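Local coordinates for protein phosphoribosylaminoimidazole carboxylase, ATPase subunit (Thermotoga maritima, PDB 3AX6) that probably catalyses the ATP-dependent carboxylation of 5-aminoimidazole ribonucleotide with bicarbonate to N5-carboxyaminoimidazole ribonucleotide, a step in de novo purine biosynthesis, at residues E57-V60 and K61-V65; H72-V75 and Q76-K79; Q277-Q280 and H281-I285. One frame throughout, in Å; residues are numbered along the deposited sequence.

Along the chain the order is contact 1, contact 2, contact 3. The first two belong to the N-terminal pre-ATP-grasp domain, built on a five-stranded parallel sheet of Rossmann-like order: contact 1 closes helix 53-61 and runs into strand 65-68, and contact 2 starts helix 75-83, which follows that strand. Their centres are about 13 Å apart, with nearest atoms about 5 Å apart. Contact 3, on helix 277-285, comes far later in the chain; its centre lies about 18 Å from that of contact 1 and about 21 Å from that of contact 2. It meets contact 1 where Val-65 CG1 packs against Ile-285 O at 3.7 Å, so the late helix is laid against the N-terminal domain.

Contact 1 of 3, residues E57-V60 and K61-V65; sequences EDLV and KGSDV
Ser-63 meets two peptide carbonyls differently: its OG donates to Leu-59 O at 2.7 Å, tilted only 22° from the carbonyl plane, while its N donates to Val-60 O at 3.2 Å from above that carbonyl's plane, 69° out of it. The hydroxyl reaches back over the last turn because OG stands beside the backbone N (chi1 -53°). Gly-62 N makes its main bond to Asp-58 O, 2.9 Å away, and a weak one to Leu-59 O. An alanine here has no hydroxyl to give, and Leu-59 O, left with the weak bond from Gly-62 N within this turn, would probably be held less firmly.

Just before these, Lys-61 N donates to Glu-57 O at 3.0 Å, an i to i+4 bond. The lysine chain, extended beyond CG, runs alongside Glu-57 and points the same way, with CE 3.9 Å from Glu-57 CG. The charged ends stop short of a salt bridge, Lys-61 NZ and Glu-57 OE2 being 4.5 Å apart, and Glu-57 OE2 has a long, weak ion pair with Lys-80 instead.

On the buried side Val-60 packs on Leu-81 and Ile-88, and Leu-59 on strand 26-31. The arrangement is a helix C-terminus turning into the next strand: helix 53-61 delivers the chain to strand 65-68, completing a beta-alpha-beta crossover of the Rossmann-like sheet.

Contact 2 of 3, residues H72-V75 and Q76-K79; sequences HIDV and QTLK
Asp-74 is the N-cap of helix 75-83: its OD1 accepts from Thr-77 N at 3.1 Å, with an N-H...O angle of 160°. The NH comes in from above the carboxylate plane, 62° out of it. CG lies anti to the Asp-74 backbone N (chi1 -172°), which folds the carboxylate over the opening turn. The same OD1 accepts a hydrogen bond from a water 2.7 Å away, and that water accepts from Gln-76 N, so a second amide of the first turn is capped through the solvent. Negative charge at this end probably suits the helix dipole.

The backbone then takes over. Lys-79 N donates to Val-75 O at 2.9 Å, the first firm bond of the regular ladder, while Leu-78 N makes a weak one to Asp-74 O. Asp-74 also centres an inverse gamma turn, which bends the chain sharply just before the helix.

Further out, Ile-73 crosses Leu-78 at about a right angle, and the two methyl ends meet. Leu-78 continues onto Ile-56 and Pro-92, and Ile-73 onto Leu-95, tying the cap to helices 53-61 and 92-99. On another side of the turn Lys-79 bends at chi3 and chi4 to reach Glu-96 in a salt bridge, with Tyr-93 giving it a cation-pi contact. Gln-76 NE2 donates to the same Glu-96 OE2; it and Lys-79 NZ, 3.0 Å apart, are two donors sharing one acceptor, not bonded together.

Contact 3 of 3, residues Q277-Q280 and H281-I285; sequences QFEQ and HIRAI
Arg-283 reaches back one turn to Glu-279, and its chain meets first backbone carbonyls, then side chains, on the way out. CB rests 3.5 Å from Gln-280 O, and CG, set beside the backbone N (chi1 -70°), is equally near Glu-279 O. CD passes Gln-280 OE1 at 3.8 Å, the amide, held by its NE2 bond to Gly-291 O, standing steeply to the guanidinium. Beyond it NE and NH2 grip one oxygen side-on: Glu-279 OE2 lies 3.0 Å from Arg-283 NE and 2.8 Å from Arg-283 NH2. It sits almost in the guanidinium plane. NH2 comes in nearly along the C-O axis and NE from the anti side, with the two flat groups only 21° apart. Both chains are largely extended and lie alongside each other, an i to i+4 salt bridge between residues also joined by the backbone bond from Arg-283 N to Glu-279 O (2.9 Å). The guanidinium has further partners: NH1 donates to Pro-289 O, and NH2 to Leu-328 O of the second subunit, so the salt bridge stands at the dimer interface.

Away from the salt bridge the helix packs within the chain. Gln-277 CG lies 3.6 Å above the Phe-278 ring, toward its rim, and Phe-278 packs on Met-15 and Met-16. Ile-285 CG2 sits over one face of the His-281 ring.

Phe-278 and His-281 meet helix 11-22, while Gln-277 and Gln-280 pack on strands 174-184 and 239-248. His-281 links strand 239-248, through ND1 and Ile-240 N, to strand 65-68 of the parallel sheet, through NE2 and Thr-67 OG1.

Contact 1 of 3, residues E57-V60 and K61-V65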
loop_
_atom_site.group_PDB
_atom_site.type_symbol
_atom_site.label_atom_id
_atom_site.label_comp_id
_atom_site.label_asym_id
_atom_site.label_seq_id
_atom_site.Cartn_x
_atom_site.Cartn_y
_atom_site.Cartn_z
ATOM N N GLU A 57 -11.019 -20.569 -19.550
ATOM C CA GLU A 57 -10.704 -20.365 -20.954
ATOM C C GLU A 57 -11.184 -18.974 -21.356
ATOM O O GLU A 57 -10.488 -18.255 -22.076
ATOM C CB GLU A 57 -11.387 -21.445 -21.791
ATOM C CG GLU A 57 -10.887 -21.570 -23.209
ATOM C CD GLU A 57 -10.891 -23.013 -23.678
ATOM O OE1 GLU A 57 -11.928 -23.695 -23.498
ATOM O OE2 GLU A 57 -9.856 -23.467 -24.224
ATOM N N ASP A 58 -12.369 -18.594 -20.886
ATOM C CA ASP A 58 -12.894 -17.265 -21.184
ATOM C C ASP A 58 -11.975 -16.231 -20.549
ATOM O O ASP A 58 -11.692 -15.197 -21.148
ATOM C CB ASP A 58 -14.298 -17.066 -20.610
ATOM C CG ASP A 58 -15.323 -17.979 -21.237
ATOM O OD1 ASP A 58 -15.402 -18.033 -22.482
ATOM O OD2 ASP A 58 -16.056 -18.637 -20.475
ATOM N N LEU A 59 -11.521 -16.523 -19.331
ATOM C CA LEU A 59 -10.640 -15.621 -18.599
ATOM C C LEU A 59 -9.324 -15.368 -19.324
ATOM O O LEU A 59 -8.910 -14.223 -19.472
ATOM C CB LEU A 59 -10.321 -16.172 -17.211
ATOM C CG LEU A 59 -9.331 -15.275 -16.456
ATOM C CD1 LEU A 59 -10.071 -14.055 -15.970
ATOM C CD2 LEU A 59 -8.701 -15.999 -15.284
ATOM N N VAL A 60 -8.667 -16.439 -19.756
ATOM C CA VAL A 60 -7.392 -16.317 -20.455
ATOM C C VAL A 60 -7.552 -15.623 -21.806
ATOM O O VAL A 60 -6.771 -14.734 -22.140
ATOM C CB VAL A 60 -6.732 -17.700 -20.653
ATOM C CG1 VAL A 60 -7.716 -18.647 -21.298
ATOM C CG2 VAL A 60 -5.485 -17.569 -21.515
ATOM N N LYS A 61 -8.568 -16.013 -22.572
ATOM C CA LYS A 61 -8.808 -15.402 -23.881
ATOM C C LYS A 61 -9.271 -13.949 -23.781
ATOM O O LYS A 61 -9.121 -13.178 -24.732
ATOM C CB LYS A 61 -9.844 -16.202 -24.671
ATOM C CG LYS A 61 -9.344 -17.536 -25.191
ATOM C CD LYS A 61 -10.460 -18.242 -25.929
ATOM C CE LYS A 61 -10.034 -19.603 -26.437
ATOM N NZ LYS A 61 -11.194 -20.291 -27.079
ATOM N N GLY A 62 -9.836 -13.580 -22.635
ATOM C CA GLY A 62 -10.292 -12.218 -22.453
ATOM C C GLY A 62 -9.247 -11.341 -21.787
ATOM O O GLY A 62 -9.502 -10.175 -21.492
ATOM N N SER A 63 -8.062 -11.892 -21.555
ATOM C CA SER A 63 -6.993 -11.142 -20.905
ATOM C C SER A 63 -5.735 -11.145 -21.752
ATOM O O SER A 63 -5.552 -12.019 -22.599
ATOM C CB SER A 63 -6.675 -11.759 -19.540
ATOM O OG SER A 63 -7.844 -11.898 -18.751
ATOM N N ASP A 64 -4.867 -10.165 -21.530
ATOM C CA ASP A 64 -3.612 -10.091 -22.268
ATOM C C ASP A 64 -2.609 -10.991 -21.557
ATOM O O ASP A 64 -1.788 -11.656 -22.187
ATOM C CB ASP A 64 -3.093 -8.656 -22.298
ATOM C CG ASP A 64 -4.044 -7.710 -22.991
ATOM O OD1 ASP A 64 -4.709 -6.909 -22.296
ATOM O OD2 ASP A 64 -4.129 -7.774 -24.236
ATOM N N VAL A 65 -2.691 -11.002 -20.232
ATOM C CA VAL A 65 -1.818 -11.818 -19.406
ATOM C C VAL A 65 -2.638 -12.387 -18.272
ATOM O O VAL A 65 -3.437 -11.673 -17.661
ATOM C CB VAL A 65 -0.661 -11.000 -18.797
ATOM C CG1 VAL A 65 0.020 -11.812 -17.707
ATOM C CG2 VAL A 65 0.353 -10.635 -19.880
#

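Contact 2 of 3, residues H72-V75 and Q76-K79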
loop_
_atom_site.group_PDB
_atom_site.type_symbol
_atom_site.label_atom_id
_atom_site.label_comp_id
_atom_site.label_asym_id
_atom_site.label_seq_id
_atom_site.Cartn_x
_atom_site.Cartn_y
_atom_site.Cartn_z
ATOM N N HIS A 72 -3.918 -25.206 -6.849
ATOM C CA HIS A 72 -4.990 -26.145 -7.156
ATOM C C HIS A 72 -5.901 -25.573 -8.223
ATOM O O HIS A 72 -7.008 -25.118 -7.929
ATOM C CB HIS A 72 -5.813 -26.446 -5.901
ATOM C CG HIS A 72 -4.993 -26.915 -4.741
ATOM N ND1 HIS A 72 -4.013 -26.138 -4.160
ATOM C CD2 HIS A 72 -5.001 -28.085 -4.058
ATOM C CE1 HIS A 72 -3.453 -26.809 -3.169
ATOM N NE2 HIS A 72 -4.034 -27.993 -3.086
ATOM N N ILE A 73 -5.436 -25.594 -9.466
ATOM C CA ILE A 73 -6.225 -25.073 -10.576
ATOM C C ILE A 73 -6.094 -26.004 -11.766
ATOM O O ILE A 73 -5.207 -26.856 -11.805
ATOM C CB ILE A 73 -5.753 -23.664 -10.989
ATOM C CG1 ILE A 73 -4.304 -23.714 -11.481
ATOM C CG2 ILE A 73 -5.868 -22.726 -9.820
ATOM C CD1 ILE A 73 -3.729 -22.348 -11.813
ATOM N N ASP A 74 -6.985 -25.846 -12.734
ATOM C CA ASP A 74 -6.955 -26.675 -13.928
ATOM C C ASP A 74 -5.683 -26.347 -14.702
ATOM O O ASP A 74 -5.700 -25.558 -15.650
ATOM C CB ASP A 74 -8.180 -26.385 -14.788
ATOM C CG ASP A 74 -8.321 -27.347 -15.934
ATOM O OD1 ASP A 74 -7.395 -28.157 -16.156
ATOM O OD2 ASP A 74 -9.358 -27.287 -16.622
ATOM N N VAL A 75 -4.577 -26.955 -14.294
ATOM C CA VAL A 75 -3.301 -26.704 -14.938
ATOM C C VAL A 75 -3.248 -27.210 -16.379
ATOM O O VAL A 75 -2.619 -26.589 -17.235
ATOM C CB VAL A 75 -2.136 -27.328 -14.114
ATOM C CG1 VAL A 75 -2.393 -28.804 -13.876
ATOM C CG2 VAL A 75 -0.809 -27.134 -14.843
ATOM N N GLN A 76 -3.916 -28.327 -16.652
ATOM C CA GLN A 76 -3.903 -28.899 -17.995
ATOM C C GLN A 76 -4.586 -28.022 -19.043
ATOM O O GLN A 76 -4.103 -27.918 -20.174
ATOM C CB GLN A 76 -4.522 -30.301 -17.990
ATOM C CG GLN A 76 -3.690 -31.353 -17.242
ATOM C CD GLN A 76 -2.281 -31.530 -17.807
ATOM O OE1 GLN A 76 -2.099 -31.862 -18.983
ATOM N NE2 GLN A 76 -1.278 -31.317 -16.963
ATOM N N THR A 77 -5.699 -27.388 -18.688
ATOM C CA THR A 77 -6.369 -26.525 -19.651
ATOM C C THR A 77 -5.477 -25.307 -19.894
ATOM O O THR A 77 -5.425 -24.776 -21.004
ATOM C CB THR A 77 -7.763 -26.058 -19.157
ATOM O OG1 THR A 77 -8.379 -25.245 -20.162
ATOM C CG2 THR A 77 -7.640 -25.232 -17.902
ATOM N N LEU A 78 -4.762 -24.874 -18.858
ATOM C CA LEU A 78 -3.881 -23.725 -19.003
ATOM C C LEU A 78 -2.730 -24.059 -19.932
ATOM O O LEU A 78 -2.301 -23.222 -20.724
ATOM C CB LEU A 78 -3.347 -23.274 -17.645
ATOM C CG LEU A 78 -4.372 -22.521 -16.795
ATOM C CD1 LEU A 78 -3.825 -22.290 -15.394
ATOM C CD2 LEU A 78 -4.724 -21.197 -17.475
ATOM N N LYS A 79 -2.229 -25.287 -19.832
ATOM C CA LYS A 79 -1.134 -25.730 -20.684
ATOM C C LYS A 79 -1.610 -25.677 -22.128
ATOM O O LYS A 79 -0.871 -25.294 -23.031
ATOM C CB LYS A 79 -0.719 -27.159 -20.329
ATOM C CG LYS A 79 0.477 -27.651 -21.132
ATOM C CD LYS A 79 0.789 -29.134 -20.885
ATOM C CE LYS A 79 1.310 -29.401 -19.477
ATOM N NZ LYS A 79 0.281 -29.161 -18.427
HETATM O O HOH W 1 -5.983 -30.236 -15.258
#

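Contact 3 of 3, residues Q277-Q280 and H281-I285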
loop_
_atom_site.group_PDB
_atom_site.type_symbol
_atom_site.label_atom_id
_atom_site.label_comp_id
_atom_site.label_asym_id
_atom_site.label_seq_id
_atom_site.Cartn_x
_atom_site.Cartn_y
_atom_site.Cartn_z
ATOM N N GLN A 277 6.321 -7.488 -2.993
ATOM C CA GLN A 277 6.283 -8.706 -3.788
ATOM C C GLN A 277 5.117 -8.713 -4.771
ATOM O O GLN A 277 5.197 -9.341 -5.826
ATOM C CB GLN A 277 6.196 -9.935 -2.875
ATOM C CG GLN A 277 4.848 -10.131 -2.191
ATOM C CD GLN A 277 4.757 -11.478 -1.499
ATOM O OE1 GLN A 277 5.299 -12.472 -1.988
ATOM N NE2 GLN A 277 4.061 -11.525 -0.368
ATOM N N PHE A 278 4.042 -8.009 -4.424
ATOM C CA PHE A 278 2.855 -7.940 -5.272
ATOM C C PHE A 278 3.048 -7.006 -6.464
ATOM O O PHE A 278 2.602 -7.305 -7.569
ATOM C CB PHE A 278 1.652 -7.526 -4.431
ATOM C CG PHE A 278 1.259 -8.556 -3.412
ATOM C CD1 PHE A 278 0.543 -9.691 -3.791
ATOM C CD2 PHE A 278 1.624 -8.410 -2.078
ATOM C CE1 PHE A 278 0.197 -10.665 -2.853
ATOM C CE2 PHE A 278 1.284 -9.371 -1.136
ATOM C CZ PHE A 278 0.570 -10.502 -1.519
ATOM N N GLU A 279 3.706 -5.874 -6.246
ATOM C CA GLU A 279 3.982 -4.974 -7.353
ATOM C C GLU A 279 4.998 -5.690 -8.246
ATOM O O GLU A 279 4.893 -5.685 -9.467
ATOM C CB GLU A 279 4.611 -3.666 -6.869
ATOM C CG GLU A 279 4.964 -2.734 -8.014
ATOM C CD GLU A 279 5.746 -1.523 -7.580
ATOM O OE1 GLU A 279 5.587 -1.100 -6.419
ATOM O OE2 GLU A 279 6.507 -0.983 -8.405
ATOM N N GLN A 280 5.985 -6.306 -7.606
ATOM C CA GLN A 280 7.051 -7.017 -8.306
ATOM C C GLN A 280 6.481 -8.095 -9.224
ATOM O O GLN A 280 6.923 -8.254 -10.367
ATOM C CB GLN A 280 8.005 -7.647 -7.285
ATOM C CG GLN A 280 9.358 -8.041 -7.847
ATOM C CD GLN A 280 10.188 -6.833 -8.248
ATOM O OE1 GLN A 280 9.905 -6.170 -9.247
ATOM N NE2 GLN A 280 11.209 -6.533 -7.458
ATOM N N HIS A 281 5.492 -8.826 -8.717
ATOM C CA HIS A 281 4.847 -9.887 -9.475
ATOM C C HIS A 281 4.187 -9.337 -10.739
ATOM O O HIS A 281 4.276 -9.948 -11.815
ATOM C CB HIS A 281 3.799 -10.589 -8.607
ATOM C CG HIS A 281 3.174 -11.782 -9.262
ATOM N ND1 HIS A 281 3.891 -12.917 -9.580
ATOM C CD2 HIS A 281 1.902 -12.011 -9.670
ATOM C CE1 HIS A 281 3.088 -13.793 -10.156
ATOM N NE2 HIS A 281 1.876 -13.268 -10.224
ATOM N N ILE A 282 3.524 -8.189 -10.605
ATOM C CA ILE A 282 2.865 -7.564 -11.746
ATOM C C ILE A 282 3.918 -7.147 -12.762
ATOM O O ILE A 282 3.765 -7.393 -13.960
ATOM C CB ILE A 282 2.049 -6.308 -11.339
ATOM C CG1 ILE A 282 0.979 -6.678 -10.306
ATOM C CG2 ILE A 282 1.392 -5.694 -12.573
ATOM C CD1 ILE A 282 0.069 -7.811 -10.730
ATOM N N ARG A 283 4.985 -6.519 -12.285
ATOM C CA ARG A 283 6.062 -6.099 -13.177
ATOM C C ARG A 283 6.609 -7.290 -13.963
ATOM O O ARG A 283 6.802 -7.203 -15.173
ATOM C CB ARG A 283 7.225 -5.466 -12.401
ATOM C CG ARG A 283 6.958 -4.087 -11.779
ATOM C CD ARG A 283 8.293 -3.469 -11.378
ATOM N NE ARG A 283 8.179 -2.312 -10.501
ATOM C CZ ARG A 283 8.954 -1.237 -10.599
ATOM N NH1 ARG A 283 9.888 -1.179 -11.543
ATOM N NH2 ARG A 283 8.805 -0.223 -9.757
ATOM N N ALA A 284 6.843 -8.405 -13.274
ATOM C CA ALA A 284 7.400 -9.579 -13.920
ATOM C C ALA A 284 6.488 -10.233 -14.953
ATOM O O ALA A 284 6.937 -10.576 -16.049
ATOM C CB ALA A 284 7.826 -10.600 -12.872
ATOM N N ILE A 285 5.212 -10.407 -14.631
ATOM C CA ILE A 285 4.332 -11.054 -15.597
ATOM C C ILE A 285 3.995 -10.145 -16.779
ATOM O O ILE A 285 3.540 -10.622 -17.822
ATOM C CB ILE A 285 3.029 -11.559 -14.947
ATOM C CG1 ILE A 285 2.130 -10.384 -14.561
ATOM C CG2 ILE A 285 3.366 -12.412 -13.735
ATOM C CD1 ILE A 285 0.777 -10.815 -14.009
#